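Local coordinates for outer membrane protein OMP121 (Bacteroides thetaiotaomicron, PDB 5FQ8), which probably imports nutrients through the outer membrane as a TonB-dependent receptor, with a plug domain inside a transmembrane beta barrel, and binds metal ions, at residues N464-V469 with N473-V478; H206-N211 with N231-K236; G81-V86 with N111-S116; L912-D915 with R919-A922; L619-P622 with N627-S630. All coordinates share one frame; numbering follows the deposited sequence.

Contact 1: residues N464-V469 with N473-V478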
# COMPACT_ATOMS: atom_id res chain seq x y z
N ASN B 464 19.17 -48.46 -7.68
CA ASN B 464 18.55 -49.37 -8.63
C ASN B 464 19.35 -50.66 -8.71
O ASN B 464 20.57 -50.67 -8.56
CB ASN B 464 18.45 -48.73 -10.01
CG ASN B 464 17.59 -49.55 -10.96
OD1 ASN B 464 18.10 -50.29 -11.79
ND2 ASN B 464 16.28 -49.43 -10.81
N PHE B 465 18.64 -51.76 -8.97
CA PHE B 465 19.24 -53.08 -9.09
C PHE B 465 18.60 -53.79 -10.26
O PHE B 465 17.39 -53.99 -10.27
CB PHE B 465 19.05 -53.86 -7.80
CG PHE B 465 19.42 -55.30 -7.90
CD1 PHE B 465 20.67 -55.67 -8.35
CD2 PHE B 465 18.54 -56.28 -7.51
CE1 PHE B 465 21.02 -57.00 -8.43
CE2 PHE B 465 18.88 -57.61 -7.58
CZ PHE B 465 20.13 -57.97 -8.04
N ASN B 466 19.41 -54.18 -11.25
CA ASN B 466 18.88 -54.78 -12.47
C ASN B 466 19.74 -55.98 -12.86
O ASN B 466 20.90 -55.82 -13.23
CB ASN B 466 18.84 -53.77 -13.61
CG ASN B 466 18.04 -54.26 -14.79
OD1 ASN B 466 18.02 -55.44 -15.08
ND2 ASN B 466 17.36 -53.34 -15.47
N MET B 467 19.14 -57.18 -12.82
CA MET B 467 19.89 -58.39 -13.07
C MET B 467 19.05 -59.46 -13.75
O MET B 467 18.00 -59.83 -13.20
CB MET B 467 20.46 -58.94 -11.78
CG MET B 467 20.97 -60.35 -11.91
SD MET B 467 20.99 -61.22 -10.35
CE MET B 467 22.54 -60.67 -9.67
N PRO B 468 19.47 -59.99 -14.89
CA PRO B 468 18.74 -61.09 -15.52
C PRO B 468 19.12 -62.43 -14.93
O PRO B 468 20.28 -62.69 -14.63
CB PRO B 468 19.18 -61.00 -16.99
CG PRO B 468 20.52 -60.40 -16.93
CD PRO B 468 20.48 -59.41 -15.81
N VAL B 469 18.11 -63.29 -14.75
CA VAL B 469 18.33 -64.69 -14.38
C VAL B 469 17.44 -65.57 -15.26
O VAL B 469 16.28 -65.23 -15.49
CB VAL B 469 18.04 -64.95 -12.89
CG1 VAL B 469 18.78 -63.96 -12.03
CG2 VAL B 469 16.56 -64.89 -12.60
N ASN B 473 13.89 -61.45 -15.45
CA ASN B 473 14.63 -60.21 -15.27
C ASN B 473 14.07 -59.51 -14.05
O ASN B 473 12.86 -59.48 -13.85
CB ASN B 473 14.53 -59.30 -16.50
CG ASN B 473 15.73 -58.40 -16.65
OD1 ASN B 473 16.41 -58.10 -15.67
ND2 ASN B 473 16.01 -57.98 -17.88
N ILE B 474 14.97 -58.99 -13.23
CA ILE B 474 14.62 -58.34 -11.97
C ILE B 474 15.11 -56.90 -12.04
O ILE B 474 16.26 -56.65 -12.42
CB ILE B 474 15.26 -59.06 -10.77
CG1 ILE B 474 15.00 -60.55 -10.88
CG2 ILE B 474 14.70 -58.55 -9.48
CD1 ILE B 474 15.63 -61.33 -9.78
N ASN B 475 14.24 -55.96 -11.70
CA ASN B 475 14.64 -54.56 -11.57
C ASN B 475 14.01 -53.99 -10.31
O ASN B 475 12.80 -53.77 -10.26
CB ASN B 475 14.24 -53.75 -12.80
CG ASN B 475 14.85 -52.36 -12.79
OD1 ASN B 475 14.80 -51.65 -11.79
ND2 ASN B 475 15.45 -51.97 -13.91
N ALA B 476 14.83 -53.73 -9.30
CA ALA B 476 14.40 -53.13 -8.05
C ALA B 476 14.86 -51.68 -7.97
O ALA B 476 15.88 -51.31 -8.56
CB ALA B 476 14.94 -53.91 -6.85
N LEU B 477 14.09 -50.87 -7.26
CA LEU B 477 14.42 -49.46 -7.05
C LEU B 477 13.97 -49.09 -5.65
O LEU B 477 12.79 -49.24 -5.32
CB LEU B 477 13.75 -48.56 -8.09
CG LEU B 477 14.38 -47.22 -8.47
CD1 LEU B 477 13.48 -46.47 -9.43
CD2 LEU B 477 14.66 -46.35 -7.28
N VAL B 478 14.91 -48.61 -4.83
CA VAL B 478 14.62 -48.09 -3.50
C VAL B 478 15.05 -46.63 -3.45
O VAL B 478 16.15 -46.30 -3.91
CB VAL B 478 15.35 -48.91 -2.42
CG1 VAL B 478 15.37 -48.16 -1.13
CG2 VAL B 478 14.66 -50.22 -2.21
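Ile474, Asn464 and Phe465 bury the most surface where strands 464-469 and 473-478 lie side by side, running antiparallel with their axes at 175°. Ile474 is held by its backbone: its O accepts from Met467 N at 3.0 Å and its N donates to Met467 O. With CG1 beside the backbone N (chi1 -49°), the isoleucine lays CB and CG1 alongside Met467 O, CB at 3.7 Å. Its neighbour on the same face is Ala476, whose CB meets Phe465 CB at 4.2 Å and lies at the edge of the phenylalanine ring; that ring also stacks with Phe398 on the adjoining strand. Phe465 N and O both bond to Ala476, the O accepting from Ala476 N at 2.7 Å. This is a beta hairpin of two successive barrel strands joined by a tight turn, as at the periplasmic ends of TonB-dependent receptors. The other face carries Asn464, Asn475 and Leu477, and Leu477 touches Leu152 of the plug domain, so this side looks into the barrel. Here Asn464 swings its amide across the strand gap, and ND2 donates to Asn475 OD1 at 2.8 Å, the two side chains crossing at about a right angle with their amide planes 60° apart. Asn464 ND2 also nears Ala476 O, too bent for a bond, and passes Leu477 CG at 3.7 Å. A leucine in place of Asn464 would probably leave Asn475 OD1 without this donor and its amide freer to turn.

Contact 2: residues H206-N211 with N231-K236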
# COMPACT_ATOMS: atom_id res chain seq x y z
N HIS B 206 -36.84 6.04 -29.21
CA HIS B 206 -35.54 6.57 -29.60
C HIS B 206 -34.87 7.29 -28.44
O HIS B 206 -35.53 7.94 -27.62
CB HIS B 206 -35.69 7.53 -30.77
CG HIS B 206 -34.40 8.03 -31.31
ND1 HIS B 206 -33.35 7.19 -31.64
CD2 HIS B 206 -33.99 9.28 -31.62
CE1 HIS B 206 -32.35 7.91 -32.11
NE2 HIS B 206 -32.71 9.18 -32.11
N THR B 207 -33.56 7.19 -28.39
CA THR B 207 -32.76 7.86 -27.39
C THR B 207 -31.49 8.36 -28.05
O THR B 207 -31.10 7.89 -29.12
CB THR B 207 -32.44 6.95 -26.22
OG1 THR B 207 -33.64 6.29 -25.81
CG2 THR B 207 -31.90 7.73 -25.05
N GLU B 208 -30.86 9.34 -27.42
CA GLU B 208 -29.63 9.92 -27.93
C GLU B 208 -28.42 9.47 -27.14
O GLU B 208 -27.31 9.92 -27.42
CB GLU B 208 -29.74 11.44 -27.93
CG GLU B 208 -30.96 11.92 -28.68
CD GLU B 208 -31.18 13.40 -28.57
OE1 GLU B 208 -30.32 14.09 -28.02
OE2 GLU B 208 -32.24 13.87 -29.04
N LEU B 209 -28.59 8.57 -26.20
CA LEU B 209 -27.53 8.33 -25.22
C LEU B 209 -27.46 6.89 -24.70
O LEU B 209 -26.77 6.67 -23.71
CB LEU B 209 -27.71 9.28 -24.03
CG LEU B 209 -26.88 10.55 -23.82
CD1 LEU B 209 -27.21 11.64 -24.81
CD2 LEU B 209 -27.11 11.04 -22.42
N GLU B 210 -28.12 5.92 -25.31
CA GLU B 210 -28.19 4.61 -24.68
C GLU B 210 -26.96 3.78 -24.94
O GLU B 210 -26.23 3.98 -25.92
CB GLU B 210 -29.39 3.81 -25.17
CG GLU B 210 -30.71 4.42 -24.89
CD GLU B 210 -31.04 4.48 -23.44
OE1 GLU B 210 -30.78 3.50 -22.71
OE2 GLU B 210 -31.56 5.52 -23.02
N ASN B 211 -26.76 2.79 -24.09
CA ASN B 211 -25.74 1.78 -24.31
C ASN B 211 -26.31 0.51 -24.91
O ASN B 211 -25.82 -0.57 -24.61
CB ASN B 211 -25.06 1.46 -22.99
CG ASN B 211 -26.03 0.98 -21.99
OD1 ASN B 211 -27.17 1.42 -21.98
ND2 ASN B 211 -25.63 0.04 -21.16
N ASN B 231 -22.88 23.39 -27.32
CA ASN B 231 -24.12 23.71 -28.01
C ASN B 231 -24.16 23.06 -29.39
O ASN B 231 -24.78 23.58 -30.32
CB ASN B 231 -24.31 25.22 -28.10
CG ASN B 231 -25.74 25.63 -28.03
OD1 ASN B 231 -26.56 24.92 -27.47
ND2 ASN B 231 -26.05 26.77 -28.61
N SER B 232 -23.50 21.93 -29.53
CA SER B 232 -23.46 21.19 -30.78
C SER B 232 -23.60 19.72 -30.47
O SER B 232 -23.22 19.25 -29.40
CB SER B 232 -22.17 21.45 -31.54
OG SER B 232 -21.11 20.69 -30.99
N GLN B 233 -24.15 18.98 -31.43
CA GLN B 233 -24.39 17.56 -31.26
C GLN B 233 -24.17 16.87 -32.60
O GLN B 233 -24.27 17.49 -33.66
CB GLN B 233 -25.80 17.33 -30.73
CG GLN B 233 -26.09 15.95 -30.21
CD GLN B 233 -27.51 15.85 -29.78
OE1 GLN B 233 -28.30 16.76 -29.99
NE2 GLN B 233 -27.87 14.74 -29.14
N LYS B 234 -23.86 15.58 -32.55
CA LYS B 234 -23.66 14.83 -33.78
C LYS B 234 -24.99 14.32 -34.34
O LYS B 234 -25.92 14.00 -33.59
CB LYS B 234 -22.70 13.66 -33.58
CG LYS B 234 -21.24 14.04 -33.71
CD LYS B 234 -20.33 12.87 -33.47
CE LYS B 234 -18.87 13.25 -33.63
NZ LYS B 234 -17.98 12.06 -33.55
N LEU B 235 -25.05 14.25 -35.66
CA LEU B 235 -26.25 13.93 -36.42
C LEU B 235 -25.87 13.00 -37.54
O LEU B 235 -24.96 13.30 -38.32
CB LEU B 235 -26.87 15.21 -36.97
CG LEU B 235 -28.10 15.12 -37.84
CD1 LEU B 235 -29.28 14.81 -36.98
CD2 LEU B 235 -28.29 16.43 -38.53
N LYS B 236 -26.56 11.86 -37.64
CA LYS B 236 -26.16 10.78 -38.52
C LYS B 236 -27.40 10.06 -39.02
O LYS B 236 -28.44 10.10 -38.37
CB LYS B 236 -25.23 9.80 -37.80
CG LYS B 236 -25.92 8.63 -37.18
CD LYS B 236 -24.91 7.77 -36.47
CE LYS B 236 -25.54 6.48 -35.98
NZ LYS B 236 -27.04 6.50 -36.03
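Glu208 and Gln233 meet through a single hydrogen bond, the sole direct link between loop 206-211 and segment 231-236. Gln233 NE2 donates to Glu208 OE1 at 2.8 Å, and the bond is fairly straight, 166° at the hydrogen. The acceptor lies in the amide plane of the glutamine, whereas the donor reaches the carboxylate from above its plane. Both side chains are extended beyond CG, and they cross at about a right angle, with the planes of carboxylate and amide 53° apart. Gln233 NE2 has a second acceptor in Gly226 O, so two bonds hold the amide nitrogen and limit its rotation.

Ionic contacts follow Gln233 in the sequence: Lys234 and Lys236 form salt bridges with Asp351 and Asp340. Backbone pairing completes the arrangement, for strand 232-237 lies between strands 222-225 and 227-229, while residues 232-235 pair antiparallel with a strand of the neighbouring lipoprotein chain, BT_2262. The side-chain bond thus ties a long loop of the barrel to a small antiparallel sheet that continues across a subunit interface.

Contact 3: residues G81-V86 with N111-S116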
# COMPACT_ATOMS: atom_id res chain seq x y z
N GLY B 81 -0.15 -14.86 -23.39
CA GLY B 81 0.44 -15.17 -22.12
C GLY B 81 -0.47 -15.83 -21.13
O GLY B 81 -0.05 -16.04 -19.99
N ALA B 82 -1.69 -16.18 -21.51
CA ALA B 82 -2.66 -16.70 -20.56
C ALA B 82 -2.39 -18.16 -20.25
O ALA B 82 -1.51 -18.80 -20.83
CB ALA B 82 -4.06 -16.49 -21.10
N SER B 83 -3.14 -18.71 -19.31
CA SER B 83 -2.84 -20.04 -18.81
C SER B 83 -3.45 -21.13 -19.69
O SER B 83 -4.27 -20.86 -20.57
CB SER B 83 -3.33 -20.19 -17.38
OG SER B 83 -2.63 -19.32 -16.54
N ASN B 84 -3.03 -22.36 -19.45
CA ASN B 84 -3.56 -23.54 -20.12
C ASN B 84 -4.00 -24.56 -19.09
O ASN B 84 -3.24 -24.91 -18.19
CB ASN B 84 -2.52 -24.16 -21.05
CG ASN B 84 -2.09 -23.23 -22.16
OD1 ASN B 84 -2.86 -22.92 -23.06
ND2 ASN B 84 -0.85 -22.79 -22.09
N SER B 85 -5.20 -25.05 -19.25
CA SER B 85 -5.73 -26.08 -18.38
C SER B 85 -5.44 -27.45 -18.96
O SER B 85 -5.45 -27.63 -20.17
CB SER B 85 -7.23 -25.88 -18.19
OG SER B 85 -7.74 -26.91 -17.39
N VAL B 86 -5.17 -28.41 -18.08
CA VAL B 86 -4.90 -29.79 -18.46
C VAL B 86 -5.46 -30.67 -17.36
O VAL B 86 -4.89 -30.75 -16.27
CB VAL B 86 -3.40 -30.07 -18.64
CG1 VAL B 86 -3.18 -31.53 -18.90
CG2 VAL B 86 -2.86 -29.30 -19.79
N ASN B 111 4.16 -25.41 -11.60
CA ASN B 111 3.08 -25.15 -12.52
C ASN B 111 2.05 -24.26 -11.86
O ASN B 111 0.85 -24.53 -11.86
CB ASN B 111 2.45 -26.45 -13.00
CG ASN B 111 1.44 -26.24 -14.10
OD1 ASN B 111 1.57 -25.31 -14.89
ND2 ASN B 111 0.43 -27.09 -14.14
N SER B 112 2.52 -23.18 -11.26
CA SER B 112 1.63 -22.28 -10.55
C SER B 112 1.01 -21.30 -11.52
O SER B 112 1.64 -20.89 -12.49
CB SER B 112 2.40 -21.53 -9.46
OG SER B 112 2.89 -22.45 -8.51
N THR B 113 -0.23 -20.94 -11.26
CA THR B 113 -0.97 -20.08 -12.17
C THR B 113 -1.16 -18.73 -11.53
O THR B 113 -1.34 -18.62 -10.31
CB THR B 113 -2.31 -20.71 -12.54
OG1 THR B 113 -3.02 -19.88 -13.46
CG2 THR B 113 -3.15 -20.93 -11.32
N VAL B 114 -1.09 -17.69 -12.34
CA VAL B 114 -1.22 -16.32 -11.89
C VAL B 114 -2.40 -15.73 -12.62
O VAL B 114 -2.29 -15.37 -13.80
CB VAL B 114 0.06 -15.51 -12.14
CG1 VAL B 114 -0.18 -14.06 -11.91
CG2 VAL B 114 1.17 -16.00 -11.23
N TYR B 115 -3.54 -15.65 -11.94
CA TYR B 115 -4.74 -15.07 -12.50
C TYR B 115 -5.50 -14.36 -11.39
O TYR B 115 -5.29 -14.61 -10.21
CB TYR B 115 -5.63 -16.11 -13.19
CG TYR B 115 -6.31 -17.06 -12.25
CD1 TYR B 115 -5.63 -18.14 -11.72
CD2 TYR B 115 -7.64 -16.89 -11.92
CE1 TYR B 115 -6.25 -19.01 -10.88
CE2 TYR B 115 -8.25 -17.76 -11.08
CZ TYR B 115 -7.55 -18.81 -10.56
OH TYR B 115 -8.16 -19.68 -9.70
N SER B 116 -6.41 -13.48 -11.80
CA SER B 116 -7.14 -12.62 -10.89
C SER B 116 -8.06 -13.39 -9.95
O SER B 116 -8.71 -14.36 -10.34
CB SER B 116 -7.94 -11.62 -11.70
OG SER B 116 -8.80 -10.91 -10.87
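Thr113, the residue that faces Ser83, sets its methyl CG2 at the edge of the Tyr115 ring, in the ring plane, with Tyr115 CE1 at 3.7 Å. That tyrosine belongs to the same segment as the threonine whose methyl lies against its ring edge. A second flat group, the amide of Asn128, ties the two segments together: its OD1 accepts from Asn84 N and its ND2 donates to Asn111 OD1, while the side chains of Ser83 and Thr113 both touch the residue.

The direct meeting is between two hydroxyls, Ser83 OG and Thr113 OG1, which are 3.2 Å apart. Each residue directs its CB at the other segment. In Thr113, OG1 stands anti to the backbone N (chi1 -178°), which carries the oxygen toward the serine; in Ser83, OG lies beside its own backbone N. The CA atoms of Ser83 and Thr113 remain 6.9 Å apart, too far for the backbones to pair, and each segment has its backbone partners elsewhere: Ser83 with Thr76, Val114 with Phe126 and Gly127.

Both segments belong to the plug domain, the contact's centre about 6 Å from the centre of the folded chain. The firm partner of Ser83 OG is Asp125 OD1, in the strand paired with 113-115. The buried serine hydroxyl is therefore satisfied by a carboxylate, and Thr113 OG1 adds a second polar neighbour to a junction held by side chains, not by sheet pairing.

Contact 4: residues L912-D915 with R919-A922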
# COMPACT_ATOMS: atom_id res chain seq x y z
N LEU B 912 1.23 -26.92 -42.74
CA LEU B 912 1.76 -27.24 -44.06
C LEU B 912 3.27 -27.06 -44.03
O LEU B 912 3.77 -25.93 -43.96
CB LEU B 912 1.12 -26.35 -45.13
CG LEU B 912 1.65 -26.55 -46.55
CD1 LEU B 912 1.50 -27.98 -46.91
CD2 LEU B 912 0.94 -25.70 -47.56
N GLY B 913 4.00 -28.16 -44.10
CA GLY B 913 5.45 -28.13 -44.00
C GLY B 913 6.12 -28.50 -45.31
O GLY B 913 5.69 -29.43 -46.00
N TRP B 914 7.18 -27.77 -45.65
CA TRP B 914 8.01 -28.07 -46.81
C TRP B 914 9.47 -28.22 -46.41
O TRP B 914 10.19 -27.23 -46.27
CB TRP B 914 7.87 -27.01 -47.89
CG TRP B 914 8.68 -27.34 -49.08
CD1 TRP B 914 9.15 -28.56 -49.43
CD2 TRP B 914 9.13 -26.44 -50.09
NE1 TRP B 914 9.87 -28.48 -50.59
CE2 TRP B 914 9.86 -27.19 -51.02
CE3 TRP B 914 8.97 -25.07 -50.30
CZ2 TRP B 914 10.44 -26.61 -52.14
CZ3 TRP B 914 9.56 -24.50 -51.42
CH2 TRP B 914 10.28 -25.27 -52.32
N ASP B 915 9.93 -29.46 -46.27
CA ASP B 915 11.34 -29.75 -46.08
C ASP B 915 12.06 -29.65 -47.42
O ASP B 915 11.74 -30.39 -48.35
CB ASP B 915 11.50 -31.16 -45.49
CG ASP B 915 12.37 -31.19 -44.28
OD1 ASP B 915 13.45 -30.55 -44.29
OD2 ASP B 915 11.99 -31.88 -43.31
N ARG B 919 19.54 -31.70 -51.81
CA ARG B 919 20.41 -31.39 -52.94
C ARG B 919 20.54 -29.90 -53.14
O ARG B 919 21.62 -29.41 -53.49
CB ARG B 919 19.88 -32.06 -54.20
CG ARG B 919 19.87 -33.59 -54.17
CD ARG B 919 18.67 -34.13 -54.94
NE ARG B 919 17.48 -34.22 -54.08
CZ ARG B 919 16.23 -34.16 -54.52
NH1 ARG B 919 15.98 -33.98 -55.81
NH2 ARG B 919 15.22 -34.27 -53.67
N TRP B 920 19.46 -29.14 -52.94
CA TRP B 920 19.52 -27.70 -53.15
C TRP B 920 20.48 -27.04 -52.19
O TRP B 920 21.04 -25.98 -52.49
CB TRP B 920 18.14 -27.07 -52.99
CG TRP B 920 17.17 -27.44 -54.06
CD1 TRP B 920 17.37 -28.30 -55.09
CD2 TRP B 920 15.84 -26.95 -54.20
NE1 TRP B 920 16.25 -28.37 -55.86
CE2 TRP B 920 15.29 -27.55 -55.33
CE3 TRP B 920 15.05 -26.06 -53.46
CZ2 TRP B 920 14.00 -27.29 -55.76
CZ3 TRP B 920 13.77 -25.80 -53.89
CH2 TRP B 920 13.25 -26.42 -55.03
N LEU B 921 20.65 -27.63 -51.02
CA LEU B 921 21.59 -27.12 -50.03
C LEU B 921 22.84 -27.97 -50.15
O LEU B 921 22.87 -29.12 -49.71
CB LEU B 921 21.01 -27.22 -48.63
CG LEU B 921 19.49 -27.20 -48.50
CD1 LEU B 921 19.14 -27.69 -47.13
CD2 LEU B 921 18.98 -25.80 -48.73
N ALA B 922 23.86 -27.41 -50.77
CA ALA B 922 25.11 -28.14 -50.86
C ALA B 922 26.23 -27.12 -50.94
O ALA B 922 27.20 -27.20 -50.20
CB ALA B 922 25.12 -29.08 -52.05
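Trp914 and Trp920 make the whole of this contact, and only the six-membered parts of their indoles take part. Trp914 CZ2 lies 3.8 Å from Trp920 CZ3, and Trp914 CH2 is 3.9 Å from the same atom. The ring planes stand at 83° to each other, and the centroids of the six-membered rings are 6.0 Å apart. A chi1 of -178° points the Trp914 indole away from its own backbone N and out from the strand, while Trp920 reaches back from the loop to meet it.

Beyond these few carbons the packing is loose. Both tryptophans are on the surface, neither indole nitrogen takes part in the meeting, and just 64 Å² is buried in all. The side chain of Trp914 is about 12 Å from a bound C8E, a detergent. This is consistent with a lipid-facing position of the kind taken by the aromatic girdles of outer membrane barrels.

Trp914 sits near the end of strand 899-915, its backbone bonded to Val931 of strand 928-941, and Leu912 packs on Ile815 and Leu817 of strand 815-825 on the other flank. Trp920 lies in the loop leading on to strand 928-941, so the pair joins the start of this loop to the end of the strand before it.

Contact 5: residues L619-P622 with N627-S630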
# COMPACT_ATOMS: atom_id res chain seq x y z
N LEU B 619 -15.55 -3.44 5.13
CA LEU B 619 -15.30 -2.60 6.29
C LEU B 619 -14.21 -3.30 7.07
O LEU B 619 -14.42 -4.39 7.61
CB LEU B 619 -16.54 -2.42 7.16
CG LEU B 619 -16.43 -1.41 8.29
CD1 LEU B 619 -16.23 -0.06 7.68
CD2 LEU B 619 -17.67 -1.41 9.15
N THR B 620 -13.04 -2.71 7.11
CA THR B 620 -11.90 -3.41 7.64
C THR B 620 -11.32 -2.64 8.82
O THR B 620 -11.46 -1.42 8.91
CB THR B 620 -10.83 -3.58 6.59
OG1 THR B 620 -9.73 -4.31 7.15
CG2 THR B 620 -10.34 -2.26 6.17
N PHE B 621 -10.69 -3.37 9.71
CA PHE B 621 -9.96 -2.74 10.77
C PHE B 621 -8.56 -2.40 10.25
O PHE B 621 -8.10 -2.99 9.28
CB PHE B 621 -9.93 -3.64 12.01
CG PHE B 621 -11.13 -3.45 12.90
CD1 PHE B 621 -12.34 -4.04 12.60
CD2 PHE B 621 -11.06 -2.64 14.01
CE1 PHE B 621 -13.43 -3.85 13.41
CE2 PHE B 621 -12.15 -2.45 14.81
CZ PHE B 621 -13.34 -3.06 14.51
N PRO B 622 -7.89 -1.43 10.89
CA PRO B 622 -8.27 -0.64 12.06
C PRO B 622 -9.39 0.36 11.88
O PRO B 622 -9.54 0.98 10.84
CB PRO B 622 -6.98 0.08 12.41
CG PRO B 622 -6.18 0.07 11.20
CD PRO B 622 -6.47 -1.22 10.56
N ASN B 627 -7.08 -1.51 16.52
CA ASN B 627 -6.96 -2.70 15.71
C ASN B 627 -7.78 -3.79 16.35
O ASN B 627 -7.99 -3.79 17.56
CB ASN B 627 -5.51 -3.14 15.58
CG ASN B 627 -5.30 -4.05 14.41
OD1 ASN B 627 -5.84 -3.81 13.35
ND2 ASN B 627 -4.53 -5.09 14.59
N ALA B 628 -8.24 -4.74 15.55
CA ALA B 628 -9.10 -5.77 16.09
C ALA B 628 -8.86 -7.08 15.37
O ALA B 628 -8.41 -7.10 14.22
CB ALA B 628 -10.57 -5.37 16.00
N TYR B 629 -9.15 -8.16 16.07
CA TYR B 629 -9.03 -9.50 15.55
C TYR B 629 -10.38 -10.19 15.65
O TYR B 629 -11.19 -9.86 16.51
CB TYR B 629 -7.95 -10.25 16.31
CG TYR B 629 -6.57 -9.85 15.87
CD1 TYR B 629 -5.98 -10.45 14.77
CD2 TYR B 629 -5.86 -8.87 16.54
CE1 TYR B 629 -4.72 -10.10 14.35
CE2 TYR B 629 -4.61 -8.51 16.12
CZ TYR B 629 -4.04 -9.13 15.03
OH TYR B 629 -2.78 -8.79 14.59
N SER B 630 -10.62 -11.12 14.74
CA SER B 630 -11.89 -11.83 14.66
C SER B 630 -11.64 -13.32 14.55
O SER B 630 -10.58 -13.75 14.09
CB SER B 630 -12.72 -11.34 13.48
OG SER B 630 -14.04 -11.83 13.56
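Phe621 receives the methyl of Ala628 over one face of its ring, and its atoms can be followed outward from there. CB lies 4.1 Å from Ala628 N and has Asn627 OD1 nearby. CG, held beside the backbone N by chi1 of -87°, brings the ring under the methyl at 3.7 Å from Ala628 CB. On the nearer side CD2 and CE2 meet that carbon at 3.4 Å and 3.5 Å, whereas CD1 and CE1 lie farther off. At the tip CZ is 3.9 Å from Ala628 CB. The methyl therefore stands over the face, displaced toward the CD2-CE2 rim, a CH-pi contact 17° off the ring normal. Next along the chain Pro622, preceded by a cis peptide bond, sets its CD 3.9 Å from Asn627 OD1. An alanine in place of Phe621 would probably open a gap over Ala628 and leave its methyl without the ring face. Phe621 and Ala628 also share Ser610 as backbone partner, which draws the two segments together, while neighbouring chains meet the same region: an apolar side chain of another protein packs on Phe621, and Asn507 of the second subunit bonds Tyr629 OH. The arrangement belongs to a long loop between barrel strands, in which a turn beginning with the cis Pro622 is followed by strand 629-635, which carries the magnesium site at Ala631 and Asn633.

From the N terminus the contacts follow one another in series, none nested in or crossing another. Contact 3 comes first and closes a loop of 24 residues within the plug. Contact 2 follows, with 19 residues between its segments, in a long loop after the first barrel strand. Contact 1 joins neighbouring barrel strands, with three residues between its segments, its centre about 83 Å from that of contact 2 and on the opposite side of the chain's centre. Contact 5 closes a four-residue gap in another long loop. Contact 4 comes last, closing a three-residue gap between the end of strand 899-915 and the loop that leads to strand 928-941.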